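Side-chain contacts in FAD:protein FMN transferase (Vibrio cholerae, PDB 6NXI), which probably transfers the FMN moiety of FAD onto a threonine hydroxyl of a target flavoprotein, using magnesium and releasing AMP: residues D48-Y53 and V151-I156; K82-L87 and L95-G100; L102-L105 and G109-A112. All coordinates share one frame; numbering follows the deposited sequence.

Contact 1 of 3, residues D48-Y53 and V151-I156; sequences DQMSTY and VDLSTI. With MG (magnesium ion), chain C; FAD (flavin-adenine dinucleotide), chain B.
The FAD pocket of this ApbE-family flavin transferase is partly built where the chain leaving helix 32-50 meets the loop leading into helix 157-171, with M50 and T52 touching L153, V151 and D152. M50 CG lies 3.9 Å from L153 CD1, the two side chains running at a slant to each other. Next to them the T52 methyl, CG2, sits 3.7 Å from V151 O and also packs on D152 CA. No direct hydrogen bond joins the segments; two waters bridge them instead. One donates to M50 O and accepts from L153 N, and the other accepts from T52 N and donates to S154 OG.

D152 OD1 closes an Asx turn by accepting S154 N from above the carboxylate plane, and it takes S154 OG on its syn lone pair at 2.7 Å. The D152 carboxylate extends away from its own backbone N (chi1 177°), which brings OD2 to the adenosine ribose, where it accepts from FAD O2B at 2.7 Å. S154 O receives FAD O4', while T155 OG1 donates to FAD O5B. The Y53 ring lies over the isoalloxazine, with FAD N3 3.6 Å above its centre. S51 OG, held in an ST turn by Y53 N, sits 3.4 Å from FAD N5.

Magnesium is bound by T155 O at 2.3 Å and FAD O2A at 2.4 Å; D269 and T273 contribute to the same site. The metal would draw electron density from the alpha phosphate, while D152 fixes the ribose and Y53 covers the flavin, consistent with a pocket that holds both halves of FAD around the pyrophosphate to be cleaved.

Contact 2 of 3, residues K82-L87 and L95-G100; sequences KEAIRL and LDVTVG. With FAD (flavin-adenine dinucleotide), chain B; EDO (1,2-ethanediol), chain E.
Apolar packing comes first: A84 CB on helix 75-90 fits against both methyls of V97, the nearer being CG1 at 3.7 Å, and one helical turn on L87 CB meets L95 CD2 at 3.8 Å. The two branches of L95 work in different directions. The side chain leaves on the side opposite its own amide nitrogen (chi1 -166°), and while CD2 goes to the helix, CD1 reaches the adenine, 3.8 Å from FAD N1A.

Polar links across the interface run through one water, which donates to A84 O and L95 O and accepts from V97 N, so three buried backbone groups are satisfied at once. Within the loop, D96 OD1 accepts T98 N, the Asx turn, and T98 OG1 as well, both from the same face of its carboxylate. Away from the contact, along the same helix, R86 grips E83 side-on, NE to OE1 and NH2 to OE2, each at 2.9 Å; T267 also bonds E83 OE2.

To the ligand, D96 N donates to FAD N1A at 3.0 Å, and V99 CG2 lies 3.6 Å from FAD C5A. Reading the adenine through a backbone N-H, between aliphatic side chains, is a common arrangement in adenine-nucleotide pockets.

Contact 3 of 3, residues L102-L105 and G109-A112; sequences LVNL and GPEA. With FAD (flavin-adenine dinucleotide), chain B.
N104 presents its amide to G109 and P110 and its CB to E111. A chi1 of -66° swings the N104 amide away from its own carbonyl carbon and carries OD1 to 3.4 Å from G109 CA and equally close to P110 CD, the asparagine and the proline ring slanting past each other. E111 comes from the other direction: its chain is fully extended, and the carboxylate ends with OE1 3.2 Å from N104 CB. The two beta-carbons, N104 CB and E111 CB, lie 3.9 Å apart.

This is the turn by which the chain leaves helix 100-105 and doubles back over its last residues, before helix 120-127. Two waters tie it together. One accepts from G109 N and donates to N104 O and E111 O, drawing backbone groups of both segments to a single point. The other accepts from N104 ND2 at 3.1 Å and donates to E111 OE1 at 3.0 Å, bridging the amide and the carboxylate. The charge of E111 is met by salt bridges from R126 to OE1 and from R113 to OE2. V103, next to N104 on the helix, turns its methyls to the adenosine end of the cofactor, with CG1 3.6 Å from FAD O2B.

In the fold
Contacts 2 and 3 follow one another along the chain, and both lie inside the long loop closed by contact 1. Helix 75-90 supplies the first half of contact 2; the loop after it runs straight into helix 100-105 of contact 3. The centres of contacts 1 and 2 are about 11 Å apart, those of 1 and 3 about 13 Å, and those of 2 and 3 about 17 Å. Contact 1 touches each of the others: D152 N probably hydrogen-bonds V97 O at 2.8 Å, and Y53 packs on P110. All three border the same FAD, so distant parts of the sequence converge on one cofactor pocket beside the magnesium.

Contact 1 of 3, residues D48-Y53 and V151-I156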
loop_
_atom_site.group_PDB
_atom_site.type_symbol
_atom_site.label_atom_id
_atom_site.label_comp_id
_atom_site.label_asym_id
_atom_site.label_seq_id
_atom_site.Cartn_x
_atom_site.Cartn_y
_atom_site.Cartn_z
ATOM N N ASP A 48 -2.255 -6.080 15.004
ATOM C CA ASP A 48 -2.233 -5.582 16.404
ATOM C C ASP A 48 -1.334 -4.358 16.572
ATOM O O ASP A 48 -1.490 -3.651 17.594
ATOM C CB ASP A 48 -1.874 -6.741 17.328
ATOM C CG ASP A 48 -3.011 -7.742 17.504
ATOM O OD1 ASP A 48 -4.176 -7.365 17.284
ATOM O OD2 ASP A 48 -2.718 -8.867 17.874
ATOM N N GLN A 49 -0.368 -4.145 15.686
ATOM C CA GLN A 49 0.481 -2.941 15.709
ATOM C C GLN A 49 -0.224 -1.807 14.955
ATOM O O GLN A 49 -0.122 -0.660 15.370
ATOM C CB GLN A 49 1.835 -3.295 15.141
ATOM C CG GLN A 49 2.631 -4.189 16.079
ATOM C CD GLN A 49 3.886 -4.706 15.442
ATOM O OE1 GLN A 49 3.971 -4.871 14.219
ATOM N NE2 GLN A 49 4.778 -5.194 16.324
ATOM N N MET A 50 -0.815 -2.104 13.798
ATOM C CA MET A 50 -1.044 -1.043 12.798
ATOM C C MET A 50 -2.466 -1.001 12.222
ATOM O O MET A 50 -2.667 -0.140 11.322
ATOM C CB MET A 50 0.001 -1.163 11.686
ATOM C CG MET A 50 1.411 -0.760 12.261
ATOM S SD MET A 50 2.731 -0.915 11.047
ATOM C CE MET A 50 3.698 -2.320 11.610
ATOM N N SER A 51 -3.401 -1.836 12.680
ATOM C CA SER A 51 -4.816 -1.776 12.217
ATOM C C SER A 51 -5.544 -0.563 12.811
ATOM O O SER A 51 -5.677 -0.495 14.028
ATOM C CB SER A 51 -5.600 -3.002 12.510
ATOM O OG SER A 51 -6.964 -2.863 11.993
ATOM N N THR A 52 -6.083 0.320 11.977
ATOM C CA THR A 52 -6.990 1.383 12.489
ATOM C C THR A 52 -8.308 0.816 13.008
ATOM O O THR A 52 -9.009 1.585 13.721
ATOM C CB THR A 52 -7.277 2.432 11.416
ATOM O OG1 THR A 52 -7.745 1.687 10.282
ATOM C CG2 THR A 52 -6.058 3.286 11.173
ATOM N N TYR A 53 -8.699 -0.407 12.618
ATOM C CA TYR A 53 -10.027 -1.020 12.890
ATOM C C TYR A 53 -10.014 -1.763 14.231
ATOM O O TYR A 53 -11.078 -2.129 14.706
ATOM C CB TYR A 53 -10.440 -1.952 11.739
ATOM C CG TYR A 53 -10.739 -1.235 10.449
ATOM C CD1 TYR A 53 -12.045 -0.931 10.071
ATOM C CD2 TYR A 53 -9.687 -0.919 9.607
ATOM C CE1 TYR A 53 -12.279 -0.325 8.837
ATOM C CE2 TYR A 53 -9.910 -0.264 8.412
ATOM C CZ TYR A 53 -11.202 0.013 8.026
ATOM O OH TYR A 53 -11.327 0.638 6.803
ATOM N N VAL A 151 -3.678 8.860 12.511
ATOM C CA VAL A 151 -2.746 8.281 11.502
ATOM C C VAL A 151 -3.391 6.994 11.002
ATOM O O VAL A 151 -3.888 6.189 11.812
ATOM C CB VAL A 151 -1.364 7.999 12.134
ATOM C CG1 VAL A 151 -0.479 7.251 11.183
ATOM C CG2 VAL A 151 -0.690 9.286 12.591
ATOM N N ASP A 152 -3.367 6.835 9.688
ATOM C CA ASP A 152 -3.916 5.690 8.937
ATOM C C ASP A 152 -2.762 5.084 8.143
ATOM O O ASP A 152 -2.141 5.820 7.352
ATOM C CB ASP A 152 -4.985 6.236 8.012
ATOM C CG ASP A 152 -5.613 5.213 7.094
ATOM O OD1 ASP A 152 -5.220 4.061 7.120
ATOM O OD2 ASP A 152 -6.548 5.617 6.377
ATOM N N LEU A 153 -2.384 3.833 8.419
ATOM C CA LEU A 153 -1.295 3.200 7.667
ATOM C C LEU A 153 -1.854 2.214 6.635
ATOM O O LEU A 153 -1.087 1.388 6.166
ATOM C CB LEU A 153 -0.313 2.523 8.631
ATOM C CG LEU A 153 0.294 3.486 9.651
ATOM C CD1 LEU A 153 1.169 2.735 10.650
ATOM C CD2 LEU A 153 1.078 4.570 8.945
ATOM N N SER A 154 -3.091 2.399 6.209
ATOM C CA SER A 154 -3.734 1.477 5.223
ATOM C C SER A 154 -2.940 1.399 3.927
ATOM O O SER A 154 -3.049 0.380 3.196
ATOM C CB SER A 154 -5.158 1.955 4.964
ATOM O OG SER A 154 -5.944 1.707 6.110
ATOM N N THR A 155 -2.198 2.459 3.608
ATOM C CA THR A 155 -1.562 2.636 2.292
ATOM C C THR A 155 -0.236 1.922 2.287
ATOM O O THR A 155 0.386 1.935 1.232
ATOM C CB THR A 155 -1.396 4.107 1.945
ATOM O OG1 THR A 155 -1.230 4.227 0.536
ATOM C CG2 THR A 155 -0.249 4.782 2.630
ATOM N N ILE A 156 0.243 1.450 3.438
ATOM C CA ILE A 156 1.679 1.060 3.508
ATOM C C ILE A 156 1.836 -0.190 4.343
ATOM O O ILE A 156 2.833 -0.965 4.123
ATOM C CB ILE A 156 2.514 2.248 3.997
ATOM C CG1 ILE A 156 4.023 1.980 3.930
ATOM C CG2 ILE A 156 2.024 2.726 5.369
ATOM C CD1 ILE A 156 4.872 3.253 4.199
HETATM MG MG MG C . -0.362 2.231 -0.964
HETATM P PA FAD B . -3.817 2.034 -1.299
HETATM O O1A FAD B . -4.142 2.607 -2.632
HETATM O O2A FAD B . -2.547 1.305 -1.103
HETATM O O5B FAD B . -3.912 3.171 -0.179
HETATM C C5B FAD B . -5.238 3.737 0.000
HETATM C C4B FAD B . -5.608 3.806 1.462
HETATM O O4B FAD B . -4.696 4.643 2.215
HETATM C C3B FAD B . -6.997 4.409 1.667
HETATM O O3B FAD B . -7.975 3.368 1.708
HETATM C C2B FAD B . -6.851 5.176 2.986
HETATM O O2B FAD B . -7.004 4.318 4.094
HETATM C C1B FAD B . -5.411 5.665 2.905
HETATM N N9A FAD B . -5.189 6.908 2.198
HETATM C C8A FAD B . -6.044 7.583 1.316
HETATM N N7A FAD B . -5.452 8.611 0.759
HETATM C C5A FAD B . -4.187 8.675 1.309
HETATM C C6A FAD B . -3.126 9.573 1.124
HETATM N N6A FAD B . -3.137 10.592 0.245
HETATM N N1A FAD B . -1.988 9.304 1.796
HETATM C C2A FAD B . -1.972 8.271 2.661
HETATM N N3A FAD B . -2.914 7.353 2.914
HETATM C C4A FAD B . -4.017 7.627 2.197
HETATM N N1 FAD B . -10.160 -3.035 6.287
HETATM C C2 FAD B . -11.277 -3.488 6.955
HETATM O O2 FAD B . -12.408 -3.383 6.430
HETATM N N3 FAD B . -11.192 -4.084 8.172
HETATM C C4 FAD B . -9.998 -4.251 8.824
HETATM O O4 FAD B . -9.957 -4.764 9.934
HETATM C C4X FAD B . -8.812 -3.772 8.173
HETATM N N5 FAD B . -7.651 -3.905 8.781
HETATM C C5X FAD B . -6.529 -3.429 8.143
HETATM C C6 FAD B . -5.279 -3.539 8.785
HETATM C C7 FAD B . -4.104 -3.092 8.217
HETATM C C7M FAD B . -2.798 -3.247 8.961
HETATM C C8 FAD B . -4.161 -2.515 6.926
HETATM C C8M FAD B . -2.922 -1.992 6.248
HETATM C C9 FAD B . -5.395 -2.395 6.279
HETATM C C9A FAD B . -6.589 -2.850 6.856
HETATM N N10 FAD B . -7.843 -2.721 6.247
HETATM C C10 FAD B . -8.990 -3.173 6.876
HETATM C "C1'" FAD B . -7.946 -2.181 4.874
HETATM C "C2'" FAD B . -7.830 -0.703 4.778
HETATM O "O2'" FAD B . -8.913 -0.071 5.455
HETATM C "C3'" FAD B . -7.864 -0.292 3.296
HETATM O "O3'" FAD B . -9.086 -0.620 2.673
HETATM C "C4'" FAD B . -6.806 -0.959 2.437
HETATM O "O4'" FAD B . -5.593 -1.036 3.168
HETATM C "C5'" FAD B . -6.648 -0.265 1.098
HETATM O "O5'" FAD B . -5.489 -0.830 0.438
HETATM P P FAD B . -5.239 -0.509 -1.091
HETATM O O1P FAD B . -6.465 -0.638 -1.877
HETATM O O2P FAD B . -3.975 -1.291 -1.371
HETATM O O3P FAD B . -4.982 1.051 -0.937
HETATM O O HOH W 1 -3.444 1.419 9.253
HETATM O O HOH W 2 -5.967 0.129 8.802
HETATM O O HOH W 3 -8.830 2.654 5.623
#

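Contact 2 of 3, residues K82-L87 and L95-G100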
loop_
_atom_site.group_PDB
_atom_site.type_symbol
_atom_site.label_atom_id
_atom_site.label_comp_id
_atom_site.label_asym_id
_atom_site.label_seq_id
_atom_site.Cartn_x
_atom_site.Cartn_y
_atom_site.Cartn_z
ATOM N N LYS A 82 8.305 5.807 9.814
ATOM C CA LYS A 82 9.478 6.501 9.248
ATOM C C LYS A 82 9.426 6.482 7.715
ATOM O O LYS A 82 9.733 7.522 7.097
ATOM C CB LYS A 82 10.754 5.846 9.751
ATOM C CG LYS A 82 12.016 6.613 9.402
ATOM C CD LYS A 82 13.242 6.054 10.108
ATOM C CE LYS A 82 13.038 5.807 11.593
ATOM N NZ LYS A 82 13.106 7.044 12.423
ATOM N N GLU A 83 9.050 5.344 7.162
ATOM C CA GLU A 83 8.963 5.168 5.694
ATOM C C GLU A 83 7.819 6.059 5.210
ATOM O O GLU A 83 7.987 6.741 4.229
ATOM C CB GLU A 83 8.788 3.707 5.323
ATOM C CG GLU A 83 8.787 3.509 3.823
ATOM C CD GLU A 83 10.099 3.775 3.086
ATOM O OE1 GLU A 83 11.110 4.262 3.715
ATOM O OE2 GLU A 83 10.079 3.546 1.838
ATOM N N ALA A 84 6.724 6.122 5.925
ATOM C CA ALA A 84 5.598 6.985 5.523
ATOM C C ALA A 84 6.029 8.464 5.443
ATOM O O ALA A 84 5.563 9.237 4.524
ATOM C CB ALA A 84 4.421 6.834 6.458
ATOM N N ILE A 85 6.796 8.894 6.436
ATOM C CA ILE A 85 7.317 10.283 6.468
ATOM C C ILE A 85 8.298 10.495 5.317
ATOM O O ILE A 85 8.182 11.532 4.643
ATOM C CB ILE A 85 7.886 10.627 7.848
ATOM C CG1 ILE A 85 6.753 10.639 8.869
ATOM C CG2 ILE A 85 8.606 11.965 7.787
ATOM C CD1 ILE A 85 7.233 10.767 10.261
ATOM N N ARG A 86 9.202 9.538 5.079
ATOM C CA ARG A 86 10.178 9.673 3.984
ATOM C C ARG A 86 9.432 9.807 2.659
ATOM O O ARG A 86 9.824 10.657 1.820
ATOM C CB ARG A 86 11.113 8.470 3.926
ATOM C CG ARG A 86 12.241 8.663 2.931
ATOM C CD ARG A 86 13.068 7.417 2.794
ATOM N NE ARG A 86 12.457 6.288 2.100
ATOM C CZ ARG A 86 12.542 6.084 0.800
ATOM N NH1 ARG A 86 13.196 6.945 0.049
ATOM N NH2 ARG A 86 11.970 5.039 0.237
ATOM N N LEU A 87 8.394 8.988 2.463
ATOM C CA LEU A 87 7.689 8.989 1.175
ATOM C C LEU A 87 6.795 10.220 1.070
ATOM O O LEU A 87 6.542 10.693 -0.045
ATOM C CB LEU A 87 6.886 7.695 1.023
ATOM C CG LEU A 87 7.712 6.421 0.889
ATOM C CD1 LEU A 87 6.815 5.210 0.759
ATOM C CD2 LEU A 87 8.669 6.491 -0.276
ATOM N N LEU A 95 1.543 11.615 -0.386
ATOM C CA LEU A 95 1.307 10.512 0.556
ATOM C C LEU A 95 1.362 11.074 1.956
ATOM O O LEU A 95 2.437 11.544 2.381
ATOM C CB LEU A 95 2.342 9.405 0.401
ATOM C CG LEU A 95 1.922 8.121 1.102
ATOM C CD1 LEU A 95 0.878 7.384 0.268
ATOM C CD2 LEU A 95 3.110 7.201 1.401
ATOM N N ASP A 96 0.233 11.098 2.643
ATOM C CA ASP A 96 0.166 11.730 3.983
ATOM C C ASP A 96 -0.680 10.836 4.869
ATOM O O ASP A 96 -1.858 10.920 4.824
ATOM C CB ASP A 96 -0.333 13.176 3.906
ATOM C CG ASP A 96 -0.191 13.902 5.250
ATOM O OD1 ASP A 96 -0.104 13.209 6.291
ATOM O OD2 ASP A 96 -0.157 15.166 5.230
ATOM N N VAL A 97 -0.053 10.003 5.681
ATOM C CA VAL A 97 -0.773 9.050 6.566
ATOM C C VAL A 97 -1.571 9.792 7.652
ATOM O O VAL A 97 -2.355 9.122 8.332
ATOM C CB VAL A 97 0.195 8.013 7.142
ATOM C CG1 VAL A 97 0.710 7.128 6.021
ATOM C CG2 VAL A 97 1.317 8.660 7.957
ATOM N N THR A 98 -1.452 11.120 7.804
ATOM C CA THR A 98 -2.312 11.844 8.790
ATOM C C THR A 98 -3.644 12.229 8.138
ATOM O O THR A 98 -4.427 12.915 8.791
ATOM C CB THR A 98 -1.650 13.090 9.375
ATOM O OG1 THR A 98 -1.587 14.090 8.361
ATOM C CG2 THR A 98 -0.281 12.751 9.906
ATOM N N VAL A 99 -3.982 11.710 6.947
ATOM C CA VAL A 99 -5.309 12.003 6.335
ATOM C C VAL A 99 -6.405 11.108 6.949
ATOM O O VAL A 99 -7.574 11.138 6.463
ATOM C CB VAL A 99 -5.344 11.888 4.795
ATOM C CG1 VAL A 99 -4.523 12.971 4.122
ATOM C CG2 VAL A 99 -5.004 10.498 4.307
ATOM N N GLY A 100 -6.107 10.337 7.981
ATOM C CA GLY A 100 -7.096 9.532 8.704
ATOM C C GLY A 100 -8.466 10.199 8.840
ATOM O O GLY A 100 -9.477 9.589 8.489
HETATM P PA FAD B . -3.817 2.034 -1.299
HETATM O O1A FAD B . -4.142 2.607 -2.632
HETATM O O2A FAD B . -2.547 1.305 -1.103
HETATM O O5B FAD B . -3.912 3.171 -0.179
HETATM C C5B FAD B . -5.238 3.737 0.000
HETATM C C4B FAD B . -5.608 3.806 1.462
HETATM O O4B FAD B . -4.696 4.643 2.215
HETATM C C3B FAD B . -6.997 4.409 1.667
HETATM O O3B FAD B . -7.975 3.368 1.708
HETATM C C2B FAD B . -6.851 5.176 2.986
HETATM O O2B FAD B . -7.004 4.318 4.094
HETATM C C1B FAD B . -5.411 5.665 2.905
HETATM N N9A FAD B . -5.189 6.908 2.198
HETATM C C8A FAD B . -6.044 7.583 1.316
HETATM N N7A FAD B . -5.452 8.611 0.759
HETATM C C5A FAD B . -4.187 8.675 1.309
HETATM C C6A FAD B . -3.126 9.573 1.124
HETATM N N6A FAD B . -3.137 10.592 0.245
HETATM N N1A FAD B . -1.988 9.304 1.796
HETATM C C2A FAD B . -1.972 8.271 2.661
HETATM N N3A FAD B . -2.914 7.353 2.914
HETATM C C4A FAD B . -4.017 7.627 2.197
HETATM N N1 FAD B . -10.160 -3.035 6.287
HETATM C C2 FAD B . -11.277 -3.488 6.955
HETATM O O2 FAD B . -12.408 -3.383 6.430
HETATM N N3 FAD B . -11.192 -4.084 8.172
HETATM C C4 FAD B . -9.998 -4.251 8.824
HETATM O O4 FAD B . -9.957 -4.764 9.934
HETATM C C4X FAD B . -8.812 -3.772 8.173
HETATM N N5 FAD B . -7.651 -3.905 8.781
HETATM C C5X FAD B . -6.529 -3.429 8.143
HETATM C C6 FAD B . -5.279 -3.539 8.785
HETATM C C7 FAD B . -4.104 -3.092 8.217
HETATM C C7M FAD B . -2.798 -3.247 8.961
HETATM C C8 FAD B . -4.161 -2.515 6.926
HETATM C C8M FAD B . -2.922 -1.992 6.248
HETATM C C9 FAD B . -5.395 -2.395 6.279
HETATM C C9A FAD B . -6.589 -2.850 6.856
HETATM N N10 FAD B . -7.843 -2.721 6.247
HETATM C C10 FAD B . -8.990 -3.173 6.876
HETATM C "C1'" FAD B . -7.946 -2.181 4.874
HETATM C "C2'" FAD B . -7.830 -0.703 4.778
HETATM O "O2'" FAD B . -8.913 -0.071 5.455
HETATM C "C3'" FAD B . -7.864 -0.292 3.296
HETATM O "O3'" FAD B . -9.086 -0.620 2.673
HETATM C "C4'" FAD B . -6.806 -0.959 2.437
HETATM O "O4'" FAD B . -5.593 -1.036 3.168
HETATM C "C5'" FAD B . -6.648 -0.265 1.098
HETATM O "O5'" FAD B . -5.489 -0.830 0.438
HETATM P P FAD B . -5.239 -0.509 -1.091
HETATM O O1P FAD B . -6.465 -0.638 -1.877
HETATM O O2P FAD B . -3.975 -1.291 -1.371
HETATM O O3P FAD B . -4.982 1.051 -0.937
HETATM C C1 EDO E . 13.351 6.119 -4.069
HETATM O O1 EDO E . 13.922 6.838 -2.991
HETATM C C2 EDO E . 12.153 5.345 -3.732
HETATM O O2 EDO E . 12.275 4.686 -2.502
HETATM O O HOH W 4 2.845 9.798 4.625
#

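Contact 3 of 3, residues L102-L105 and G109-A112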
loop_
_atom_site.group_PDB
_atom_site.type_symbol
_atom_site.label_atom_id
_atom_site.label_comp_id
_atom_site.label_asym_id
_atom_site.label_seq_id
_atom_site.Cartn_x
_atom_site.Cartn_y
_atom_site.Cartn_z
ATOM N N LEU A 102 -9.972 12.429 7.211
ATOM C CA LEU A 102 -10.622 12.631 5.885
ATOM C C LEU A 102 -11.019 11.289 5.291
ATOM O O LEU A 102 -12.137 11.150 4.794
ATOM C CB LEU A 102 -9.652 13.395 4.987
ATOM C CG LEU A 102 -9.267 14.794 5.494
ATOM C CD1 LEU A 102 -8.010 15.274 4.837
ATOM C CD2 LEU A 102 -10.386 15.773 5.219
ATOM N N VAL A 103 -10.157 10.292 5.398
ATOM C CA VAL A 103 -10.524 8.922 4.937
ATOM C C VAL A 103 -11.808 8.492 5.668
ATOM O O VAL A 103 -12.742 7.949 5.079
ATOM C CB VAL A 103 -9.371 7.958 5.225
ATOM C CG1 VAL A 103 -9.767 6.509 5.018
ATOM C CG2 VAL A 103 -8.130 8.323 4.407
ATOM N N ASN A 104 -11.853 8.748 6.970
ATOM C CA ASN A 104 -12.983 8.353 7.820
ATOM C C ASN A 104 -14.204 9.178 7.411
ATOM O O ASN A 104 -15.268 8.578 7.227
ATOM C CB ASN A 104 -12.650 8.518 9.289
ATOM C CG ASN A 104 -11.556 7.575 9.765
ATOM O OD1 ASN A 104 -11.091 6.728 9.021
ATOM N ND2 ASN A 104 -11.064 7.830 10.973
ATOM N N LEU A 105 -14.050 10.487 7.214
ATOM C CA LEU A 105 -15.185 11.362 6.794
ATOM C C LEU A 105 -15.858 10.815 5.530
ATOM O O LEU A 105 -17.106 10.845 5.438
ATOM C CB LEU A 105 -14.669 12.782 6.601
ATOM C CG LEU A 105 -15.724 13.804 6.179
ATOM C CD1 LEU A 105 -16.699 14.104 7.314
ATOM C CD2 LEU A 105 -15.072 15.076 5.689
ATOM N N GLY A 109 -13.008 4.411 6.283
ATOM C CA GLY A 109 -12.300 3.974 7.505
ATOM C C GLY A 109 -13.300 3.319 8.441
ATOM O O GLY A 109 -14.397 2.875 8.066
ATOM N N PRO A 110 -12.948 3.223 9.731
ATOM C CA PRO A 110 -13.813 2.561 10.690
ATOM C C PRO A 110 -15.045 3.344 11.103
ATOM O O PRO A 110 -15.969 2.769 11.697
ATOM C CB PRO A 110 -12.880 2.324 11.891
ATOM C CG PRO A 110 -11.480 2.509 11.322
ATOM C CD PRO A 110 -11.635 3.606 10.289
ATOM N N GLU A 111 -15.106 4.620 10.718
ATOM C CA GLU A 111 -16.206 5.493 11.153
ATOM C C GLU A 111 -17.459 5.232 10.303
ATOM O O GLU A 111 -17.349 5.197 9.087
ATOM C CB GLU A 111 -15.743 6.954 11.028
ATOM C CG GLU A 111 -16.757 7.952 11.503
ATOM C CD GLU A 111 -16.375 9.400 11.228
ATOM O OE1 GLU A 111 -15.185 9.674 10.946
ATOM O OE2 GLU A 111 -17.298 10.278 11.319
ATOM N N ALA A 112 -18.617 5.122 10.936
ATOM C CA ALA A 112 -19.923 4.951 10.271
ATOM C C ALA A 112 -20.299 6.289 9.634
ATOM O O ALA A 112 -20.216 7.318 10.302
ATOM C CB ALA A 112 -20.984 4.497 11.221
HETATM P PA FAD B . -3.817 2.034 -1.299
HETATM O O1A FAD B . -4.142 2.607 -2.632
HETATM O O2A FAD B . -2.547 1.305 -1.103
HETATM O O5B FAD B . -3.912 3.171 -0.179
HETATM C C5B FAD B . -5.238 3.737 0.000
HETATM C C4B FAD B . -5.608 3.806 1.462
HETATM O O4B FAD B . -4.696 4.643 2.215
HETATM C C3B FAD B . -6.997 4.409 1.667
HETATM O O3B FAD B . -7.975 3.368 1.708
HETATM C C2B FAD B . -6.851 5.176 2.986
HETATM O O2B FAD B . -7.004 4.318 4.094
HETATM C C1B FAD B . -5.411 5.665 2.905
HETATM N N9A FAD B . -5.189 6.908 2.198
HETATM C C8A FAD B . -6.044 7.583 1.316
HETATM N N7A FAD B . -5.452 8.611 0.759
HETATM C C5A FAD B . -4.187 8.675 1.309
HETATM C C6A FAD B . -3.126 9.573 1.124
HETATM N N6A FAD B . -3.137 10.592 0.245
HETATM N N1A FAD B . -1.988 9.304 1.796
HETATM C C2A FAD B . -1.972 8.271 2.661
HETATM N N3A FAD B . -2.914 7.353 2.914
HETATM C C4A FAD B . -4.017 7.627 2.197
HETATM N N1 FAD B . -10.160 -3.035 6.287
HETATM C C2 FAD B . -11.277 -3.488 6.955
HETATM O O2 FAD B . -12.408 -3.383 6.430
HETATM N N3 FAD B . -11.192 -4.084 8.172
HETATM C C4 FAD B . -9.998 -4.251 8.824
HETATM O O4 FAD B . -9.957 -4.764 9.934
HETATM C C4X FAD B . -8.812 -3.772 8.173
HETATM N N5 FAD B . -7.651 -3.905 8.781
HETATM C C5X FAD B . -6.529 -3.429 8.143
HETATM C C6 FAD B . -5.279 -3.539 8.785
HETATM C C7 FAD B . -4.104 -3.092 8.217
HETATM C C7M FAD B . -2.798 -3.247 8.961
HETATM C C8 FAD B . -4.161 -2.515 6.926
HETATM C C8M FAD B . -2.922 -1.992 6.248
HETATM C C9 FAD B . -5.395 -2.395 6.279
HETATM C C9A FAD B . -6.589 -2.850 6.856
HETATM N N10 FAD B . -7.843 -2.721 6.247
HETATM C C10 FAD B . -8.990 -3.173 6.876
HETATM C "C1'" FAD B . -7.946 -2.181 4.874
HETATM C "C2'" FAD B . -7.830 -0.703 4.778
HETATM O "O2'" FAD B . -8.913 -0.071 5.455
HETATM C "C3'" FAD B . -7.864 -0.292 3.296
HETATM O "O3'" FAD B . -9.086 -0.620 2.673
HETATM C "C4'" FAD B . -6.806 -0.959 2.437
HETATM O "O4'" FAD B . -5.593 -1.036 3.168
HETATM C "C5'" FAD B . -6.648 -0.265 1.098
HETATM O "O5'" FAD B . -5.489 -0.830 0.438
HETATM P P FAD B . -5.239 -0.509 -1.091
HETATM O O1P FAD B . -6.465 -0.638 -1.877
HETATM O O2P FAD B . -3.975 -1.291 -1.371
HETATM O O3P FAD B . -4.982 1.051 -0.937
HETATM O O HOH W 5 -15.221 5.849 7.445
HETATM O O HOH W 6 -12.607 10.098 12.370
#